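Local coordinates for protein pyridine synthase TbtD (Thermobispora bispora, PDB 5WA4) that probably forms the pyridine core of the thiopeptide thiomuracin by a formal [4+2] aza-cycloaddition, binding the leader region of its peptide substrate, at residues L139-S150 and W249-A260. Residues are numbered along the deposited sequence; the frame is centred on the assembly and turned at random.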
ATOM      1  N   LEU E 139     -33.449 -11.698  -8.908  1.00 51.33           N
ATOM      2  CA  LEU E 139     -32.867 -12.786  -9.677  1.00 52.49           C
ATOM      3  C   LEU E 139     -32.499 -13.980  -8.771  1.00 57.68           C
ATOM      4  O   LEU E 139     -32.726 -15.147  -9.113  1.00 56.71           O
ATOM      5  CB  LEU E 139     -31.635 -12.286 -10.416  1.00 48.30           C
ATOM      6  CG  LEU E 139     -31.057 -13.245 -11.445  1.00 49.16           C
ATOM      7  CD1 LEU E 139     -32.094 -13.437 -12.517  1.00 45.23           C
ATOM      8  CD2 LEU E 139     -29.713 -12.760 -12.018  1.00 38.44           C
ATOM      9  N   LEU E 140     -31.937 -13.674  -7.607  1.00 57.00           N
ATOM     10  CA  LEU E 140     -31.515 -14.687  -6.637  1.00 60.80           C
ATOM     11  C   LEU E 140     -32.695 -15.521  -6.160  1.00 59.75           C
ATOM     12  O   LEU E 140     -32.660 -16.752  -6.213  1.00 52.75           O
ATOM     13  CB  LEU E 140     -30.828 -14.018  -5.446  1.00 55.77           C
ATOM     14  CG  LEU E 140     -29.668 -14.775  -4.814  1.00 65.36           C
ATOM     15  CD1 LEU E 140     -28.599 -15.055  -5.863  1.00 70.52           C
ATOM     16  CD2 LEU E 140     -29.091 -13.949  -3.673  1.00 69.38           C
ATOM     17  N   ALA E 141     -33.735 -14.822  -5.709  1.00 56.95           N
ATOM     18  CA  ALA E 141     -34.985 -15.433  -5.289  1.00 56.82           C
ATOM     19  C   ALA E 141     -35.552 -16.375  -6.357  1.00 62.13           C
ATOM     20  O   ALA E 141     -35.945 -17.499  -6.041  1.00 64.69           O
ATOM     21  CB  ALA E 141     -36.002 -14.356  -4.933  1.00 54.63           C
ATOM     22  N   ASP E 142     -35.594 -15.927  -7.610  1.00 60.00           N
ATOM     23  CA  ASP E 142     -36.062 -16.780  -8.696  1.00 61.66           C
ATOM     24  C   ASP E 142     -35.198 -18.020  -8.773  1.00 64.01           C
ATOM     25  O   ASP E 142     -35.702 -19.148  -8.883  1.00 57.57           O
ATOM     26  CB  ASP E 142     -36.034 -16.057 -10.049  1.00 67.41           C
ATOM     27  CG  ASP E 142     -37.229 -15.122 -10.265  1.00 73.65           C
ATOM     28  OD1 ASP E 142     -38.021 -14.886  -9.317  1.00 71.72           O
ATOM     29  OD2 ASP E 142     -37.344 -14.598 -11.403  1.00 70.53           O
ATOM     30  N   PHE E 143     -33.887 -17.803  -8.716  1.00 60.22           N
ATOM     31  CA  PHE E 143     -32.955 -18.919  -8.782  1.00 60.52           C
ATOM     32  C   PHE E 143     -33.197 -19.939  -7.662  1.00 58.68           C
ATOM     33  O   PHE E 143     -33.159 -21.138  -7.901  1.00 58.90           O
ATOM     34  CB  PHE E 143     -31.500 -18.438  -8.723  1.00 55.14           C
ATOM     35  CG  PHE E 143     -30.526 -19.548  -8.473  1.00 57.97           C
ATOM     36  CD1 PHE E 143     -30.114 -20.368  -9.517  1.00 57.38           C
ATOM     37  CD2 PHE E 143     -30.062 -19.812  -7.176  1.00 57.43           C
ATOM     38  CE1 PHE E 143     -29.234 -21.423  -9.294  1.00 57.79           C
ATOM     39  CE2 PHE E 143     -29.190 -20.860  -6.934  1.00 54.34           C
ATOM     40  CZ  PHE E 143     -28.769 -21.676  -8.002  1.00 57.29           C
ATOM     41  N   TYR E 144     -33.417 -19.461  -6.446  1.00 53.34           N
ATOM     42  CA  TYR E 144     -33.538 -20.358  -5.319  1.00 58.71           C
ATOM     43  C   TYR E 144     -34.794 -21.197  -5.510  1.00 59.42           C
ATOM     44  O   TYR E 144     -34.764 -22.426  -5.358  1.00 57.61           O
ATOM     45  CB  TYR E 144     -33.550 -19.587  -3.981  1.00 54.40           C
ATOM     46  CG  TYR E 144     -32.157 -19.260  -3.461  1.00 52.72           C
ATOM     47  CD1 TYR E 144     -31.161 -20.214  -3.479  1.00 49.29           C
ATOM     48  CD2 TYR E 144     -31.831 -17.999  -2.959  1.00 52.48           C
ATOM     49  CE1 TYR E 144     -29.891 -19.938  -3.007  1.00 47.63           C
ATOM     50  CE2 TYR E 144     -30.554 -17.715  -2.491  1.00 46.42           C
ATOM     51  CZ  TYR E 144     -29.585 -18.698  -2.517  1.00 45.99           C
ATOM     52  OH  TYR E 144     -28.289 -18.471  -2.067  1.00 46.67           O
ATOM     53  N   ALA E 145     -35.883 -20.531  -5.880  1.00 58.76           N
ATOM     54  CA  ALA E 145     -37.144 -21.209  -6.155  1.00 58.63           C
ATOM     55  C   ALA E 145     -37.001 -22.252  -7.271  1.00 55.78           C
ATOM     56  O   ALA E 145     -37.448 -23.385  -7.149  1.00 58.61           O
ATOM     57  CB  ALA E 145     -38.212 -20.189  -6.520  1.00 55.60           C
ATOM     58  N   ASP E 146     -36.372 -21.870  -8.367  1.00 64.69           N
ATOM     59  CA  ASP E 146     -36.305 -22.766  -9.500  1.00 64.67           C
ATOM     60  C   ASP E 146     -35.450 -23.997  -9.189  1.00 62.11           C
ATOM     61  O   ASP E 146     -35.629 -25.045  -9.816  1.00 60.59           O
ATOM     62  CB  ASP E 146     -35.772 -22.025 -10.732  1.00 62.72           C
ATOM     63  CG  ASP E 146     -36.669 -20.873 -11.145  1.00 78.86           C
ATOM     64  OD1 ASP E 146     -37.871 -20.891 -10.788  1.00 82.06           O
ATOM     65  OD2 ASP E 146     -36.177 -19.943 -11.825  1.00 89.86           O
ATOM     66  N   THR E 147     -34.541 -23.876  -8.218  1.00 56.06           N
ATOM     67  CA  THR E 147     -33.598 -24.955  -7.905  1.00 55.90           C
ATOM     68  C   THR E 147     -33.982 -25.804  -6.679  1.00 59.54           C
ATOM     69  O   THR E 147     -33.267 -26.752  -6.322  1.00 58.98           O
ATOM     70  CB  THR E 147     -32.167 -24.419  -7.680  1.00 54.27           C
ATOM     71  OG1 THR E 147     -32.207 -23.265  -6.835  1.00 56.69           O
ATOM     72  CG2 THR E 147     -31.524 -24.052  -8.995  1.00 59.72           C
ATOM     73  N   THR E 148     -35.109 -25.492  -6.053  1.00 52.08           N
ATOM     74  CA  THR E 148     -35.562 -26.273  -4.913  1.00 54.65           C
ATOM     75  C   THR E 148     -35.730 -27.800  -5.146  1.00 65.05           C
ATOM     76  O   THR E 148     -35.315 -28.606  -4.293  1.00 64.05           O
ATOM     77  CB  THR E 148     -36.855 -25.713  -4.405  1.00 51.85           C
ATOM     78  OG1 THR E 148     -36.586 -24.447  -3.798  1.00 63.46           O
ATOM     79  CG2 THR E 148     -37.452 -26.637  -3.392  1.00 54.29           C
ATOM     80  N   PRO E 149     -36.330 -28.218  -6.284  1.00 64.42           N
ATOM     81  CA  PRO E 149     -36.340 -29.675  -6.486  1.00 59.19           C
ATOM     82  C   PRO E 149     -34.946 -30.250  -6.705  1.00 55.33           C
ATOM     83  O   PRO E 149     -34.772 -31.465  -6.612  1.00 62.74           O
ATOM     84  CB  PRO E 149     -37.208 -29.863  -7.749  1.00 62.12           C
ATOM     85  CG  PRO E 149     -37.263 -28.525  -8.399  1.00 60.36           C
ATOM     86  CD  PRO E 149     -37.159 -27.523  -7.284  1.00 57.05           C
ATOM     87  N   SER E 150     -33.970 -29.404  -7.005  1.00 51.72           N
ATOM     88  CA  SER E 150     -32.601 -29.888  -7.117  1.00 61.65           C
ATOM     89  C   SER E 150     -32.003 -30.079  -5.725  1.00 63.73           C
ATOM     90  O   SER E 150     -31.030 -30.835  -5.542  1.00 61.41           O
ATOM     91  CB  SER E 150     -31.735 -28.933  -7.947  1.00 56.09           C
ATOM     92  OG  SER E 150     -31.801 -29.265  -9.316  1.00 52.74           O
ATOM     93  N   TRP E 249     -29.435 -29.644 -13.962  1.00 56.90           N
ATOM     94  CA  TRP E 249     -28.760 -28.503 -13.391  1.00 52.43           C
ATOM     95  C   TRP E 249     -28.468 -27.526 -14.500  1.00 51.46           C
ATOM     96  O   TRP E 249     -28.906 -26.382 -14.425  1.00 47.38           O
ATOM     97  CB  TRP E 249     -27.473 -28.886 -12.676  1.00 46.85           C
ATOM     98  CG  TRP E 249     -26.833 -27.691 -12.008  1.00 49.56           C
ATOM     99  CD1 TRP E 249     -25.620 -27.116 -12.314  1.00 47.05           C
ATOM    100  CD2 TRP E 249     -27.387 -26.904 -10.943  1.00 42.12           C
ATOM    101  NE1 TRP E 249     -25.392 -26.034 -11.485  1.00 44.67           N
ATOM    102  CE2 TRP E 249     -26.463 -25.888 -10.643  1.00 37.99           C
ATOM    103  CE3 TRP E 249     -28.573 -26.962 -10.220  1.00 45.79           C
ATOM    104  CZ2 TRP E 249     -26.690 -24.955  -9.656  1.00 44.91           C
ATOM    105  CZ3 TRP E 249     -28.794 -26.029  -9.236  1.00 46.62           C
ATOM    106  CH2 TRP E 249     -27.864 -25.041  -8.962  1.00 44.91           C
ATOM    107  N   VAL E 250     -27.716 -27.972 -15.503  1.00 46.46           N
ATOM    108  CA  VAL E 250     -27.371 -27.111 -16.624  1.00 48.99           C
ATOM    109  C   VAL E 250     -28.612 -26.453 -17.231  1.00 52.55           C
ATOM    110  O   VAL E 250     -28.719 -25.226 -17.289  1.00 56.51           O
ATOM    111  CB  VAL E 250     -26.642 -27.873 -17.722  1.00 49.41           C
ATOM    112  CG1 VAL E 250     -26.535 -26.991 -18.963  1.00 49.20           C
ATOM    113  CG2 VAL E 250     -25.263 -28.313 -17.243  1.00 40.38           C
ATOM    114  N   ARG E 251     -29.577 -27.282 -17.610  1.00 54.22           N
ATOM    115  CA  ARG E 251     -30.778 -26.837 -18.313  1.00 52.95           C
ATOM    116  C   ARG E 251     -31.553 -25.722 -17.590  1.00 52.65           C
ATOM    117  O   ARG E 251     -32.266 -24.934 -18.215  1.00 65.80           O
ATOM    118  CB  ARG E 251     -31.692 -28.038 -18.552  1.00 50.09           C
ATOM    119  CG  ARG E 251     -32.905 -27.723 -19.335  1.00 58.08           C
ATOM    120  CD  ARG E 251     -33.922 -28.800 -19.238  1.00 57.57           C
ATOM    121  NE  ARG E 251     -33.266 -30.080 -19.208  1.00 71.31           N
ATOM    122  CZ  ARG E 251     -33.668 -31.097 -18.456  1.00 75.85           C
ATOM    123  NH1 ARG E 251     -34.790 -31.011 -17.744  1.00 79.64           N
ATOM    124  NH2 ARG E 251     -32.987 -32.231 -18.492  1.00 70.76           N
ATOM    125  N   ARG E 252     -31.366 -25.648 -16.284  1.00 50.18           N
ATOM    126  CA  ARG E 252     -32.099 -24.769 -15.384  1.00 55.73           C
ATOM    127  C   ARG E 252     -31.280 -23.511 -15.106  1.00 61.86           C
ATOM    128  O   ARG E 252     -31.783 -22.515 -14.576  1.00 63.05           O
ATOM    129  CB  ARG E 252     -32.395 -25.518 -14.079  1.00 57.42           C
ATOM    130  CG  ARG E 252     -33.199 -24.790 -13.025  1.00 63.46           C
ATOM    131  CD  ARG E 252     -33.926 -25.827 -12.156  1.00 76.71           C
ATOM    132  NE  ARG E 252     -35.323 -26.042 -12.556  1.00 86.72           N
ATOM    133  CZ  ARG E 252     -36.075 -27.069 -12.162  1.00 84.56           C
ATOM    134  NH1 ARG E 252     -35.558 -28.002 -11.367  1.00 84.77           N
ATOM    135  NH2 ARG E 252     -37.338 -27.170 -12.571  1.00 74.18           N
ATOM    136  N   LEU E 253     -29.998 -23.572 -15.449  1.00 56.97           N
ATOM    137  CA  LEU E 253     -29.103 -22.453 -15.197  1.00 57.37           C
ATOM    138  C   LEU E 253     -28.961 -21.602 -16.464  1.00 56.52           C
ATOM    139  O   LEU E 253     -28.712 -20.408 -16.372  1.00 48.65           O
ATOM    140  CB  LEU E 253     -27.723 -22.935 -14.741  1.00 54.35           C
ATOM    141  CG  LEU E 253     -27.374 -22.871 -13.263  1.00 47.65           C
ATOM    142  CD1 LEU E 253     -25.868 -22.858 -13.106  1.00 46.95           C
ATOM    143  CD2 LEU E 253     -27.993 -21.656 -12.649  1.00 52.34           C
ATOM    144  N   ARG E 254     -29.116 -22.227 -17.636  1.00 49.64           N
ATOM    145  CA  ARG E 254     -28.958 -21.505 -18.895  1.00 53.25           C
ATOM    146  C   ARG E 254     -29.895 -20.294 -18.984  1.00 52.81           C
ATOM    147  O   ARG E 254     -29.433 -19.207 -19.310  1.00 49.16           O
ATOM    148  CB  ARG E 254     -29.156 -22.434 -20.094  1.00 51.87           C
ATOM    149  CG  ARG E 254     -28.099 -22.202 -21.160  1.00 50.78           C
ATOM    150  CD  ARG E 254     -28.225 -23.156 -22.335  1.00 57.20           C
ATOM    151  NE  ARG E 254     -27.057 -24.027 -22.478  1.00 54.86           N
ATOM    152  CZ  ARG E 254     -27.086 -25.342 -22.275  1.00 64.37           C
ATOM    153  NH1 ARG E 254     -28.237 -25.941 -21.945  1.00 56.69           N
ATOM    154  NH2 ARG E 254     -25.973 -26.064 -22.424  1.00 59.86           N
ATOM    155  N   PRO E 255     -31.191 -20.456 -18.655  1.00 51.98           N
ATOM    156  CA  PRO E 255     -31.987 -19.233 -18.584  1.00 47.35           C
ATOM    157  C   PRO E 255     -31.376 -18.210 -17.633  1.00 50.08           C
ATOM    158  O   PRO E 255     -31.224 -17.068 -18.038  1.00 52.88           O
ATOM    159  CB  PRO E 255     -33.340 -19.720 -18.049  1.00 44.81           C
ATOM    160  CG  PRO E 255     -33.394 -21.111 -18.438  1.00 55.68           C
ATOM    161  CD  PRO E 255     -31.999 -21.625 -18.276  1.00 54.30           C
ATOM    162  N   ILE E 256     -31.033 -18.610 -16.408  1.00 49.68           N
ATOM    163  CA  ILE E 256     -30.422 -17.698 -15.439  1.00 48.20           C
ATOM    164  C   ILE E 256     -29.186 -16.968 -16.032  1.00 46.45           C
ATOM    165  O   ILE E 256     -29.066 -15.749 -15.887  1.00 42.94           O
ATOM    166  CB  ILE E 256     -30.038 -18.463 -14.140  1.00 53.51           C
ATOM    167  CG1 ILE E 256     -31.262 -19.155 -13.537  1.00 51.12           C
ATOM    168  CG2 ILE E 256     -29.467 -17.525 -13.092  1.00 48.65           C
ATOM    169  CD1 ILE E 256     -32.303 -18.189 -13.001  1.00 52.60           C
ATOM    170  N   ARG E 257     -28.301 -17.688 -16.728  1.00 44.75           N
ATOM    171  CA  ARG E 257     -27.149 -17.056 -17.387  1.00 49.79           C
ATOM    172  C   ARG E 257     -27.576 -15.966 -18.389  1.00 52.49           C
ATOM    173  O   ARG E 257     -27.074 -14.842 -18.351  1.00 50.60           O
ATOM    174  CB  ARG E 257     -26.268 -18.077 -18.127  1.00 42.05           C
ATOM    175  CG  ARG E 257     -25.014 -17.404 -18.739  1.00 44.97           C
ATOM    176  CD  ARG E 257     -24.181 -18.297 -19.678  1.00 43.35           C
ATOM    177  NE  ARG E 257     -24.915 -18.597 -20.893  1.00 43.88           N
ATOM    178  CZ  ARG E 257     -24.534 -19.472 -21.822  1.00 50.69           C
ATOM    179  NH1 ARG E 257     -23.398 -20.151 -21.709  1.00 44.35           N
ATOM    180  NH2 ARG E 257     -25.303 -19.670 -22.884  1.00 56.42           N
ATOM    181  N   GLU E 258     -28.498 -16.322 -19.279  1.00 49.04           N
ATOM    182  CA  GLU E 258     -28.996 -15.432 -20.315  1.00 46.53           C
ATOM    183  C   GLU E 258     -29.640 -14.183 -19.731  1.00 51.31           C
ATOM    184  O   GLU E 258     -29.296 -13.060 -20.124  1.00 53.92           O
ATOM    185  CB  GLU E 258     -30.003 -16.162 -21.190  1.00 47.62           C
ATOM    186  CG  GLU E 258     -29.401 -17.316 -21.971  1.00 53.40           C
ATOM    187  CD  GLU E 258     -28.355 -16.838 -22.940  1.00 65.36           C
ATOM    188  OE1 GLU E 258     -28.720 -16.040 -23.833  1.00 70.05           O
ATOM    189  OE2 GLU E 258     -27.186 -17.269 -22.821  1.00 64.92           O
ATOM    190  N   ARG E 259     -30.565 -14.384 -18.797  1.00 44.45           N
ATOM    191  CA  ARG E 259     -31.208 -13.296 -18.094  1.00 41.90           C
ATOM    192  C   ARG E 259     -30.215 -12.413 -17.322  1.00 49.73           C
ATOM    193  O   ARG E 259     -30.428 -11.207 -17.171  1.00 51.84           O
ATOM    194  CB  ARG E 259     -32.257 -13.838 -17.143  1.00 42.65           C
ATOM    195  CG  ARG E 259     -32.747 -12.804 -16.155  1.00 49.42           C
ATOM    196  CD  ARG E 259     -34.256 -12.732 -16.155  1.00 59.29           C
ATOM    197  NE  ARG E 259     -34.813 -14.075 -16.061  1.00 66.18           N
ATOM    198  CZ  ARG E 259     -35.196 -14.659 -14.929  1.00 72.05           C
ATOM    199  NH1 ARG E 259     -35.098 -14.002 -13.766  1.00 58.84           N
ATOM    200  NH2 ARG E 259     -35.689 -15.903 -14.972  1.00 68.96           N
ATOM    201  N   ALA E 260     -29.123 -12.996 -16.845  1.00 46.35           N
ATOM    202  CA  ALA E 260     -28.140 -12.195 -16.143  1.00 47.29           C
ATOM    203  C   ALA E 260     -27.288 -11.367 -17.112  1.00 43.94           C
ATOM    204  O   ALA E 260     -26.895 -10.239 -16.781  1.00 42.84           O
ATOM    205  CB  ALA E 260     -27.259 -13.080 -15.272  1.00 51.64           C
TER
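Asp142 and Arg259 form a salt bridge between helices 135-159 and 244-265, whose hydrogen bond, NH1 of Arg259 to OD2 of Asp142, is long and weak (3.3 Å). The carboxylate and guanidinium planes stand 74° apart, so the two groups do not pair side by side. Arg259 and Leu139 slide past each other in opposite directions, CD1 of the leucine touching CG; bends at chi2 and chi3 then bring NH1 round to the same methyl. Two turns earlier, the Arg252 guanidinium lays a face over the carbonyl oxygen of Asp146, where its N-H groups do not point and no hydrogen bond forms.

Between these arginines and helix 307-328 the contact is apolar. CG of Phe143 lies anti to the backbone N (chi1 167°), which sends the ring along the interface until CZ comes 3.6 Å from CH2 of Trp249, the phenyl and indole planes 82° apart. CD2 of Leu253 meets the phenyl edge, with Ile256 beside it, while CG2 of Thr147 approaches CZ3 obliquely. Trp249 NE1 is hydrogen-bonded to OG1 of Thr175 and of Thr321, and its rings stack on His324. Antiparallel segments 139-150 and 249-260, axes approaching to 10.7 Å, thus share an apolar core flanked by arginines that bury much surface but give one weak hydrogen bond.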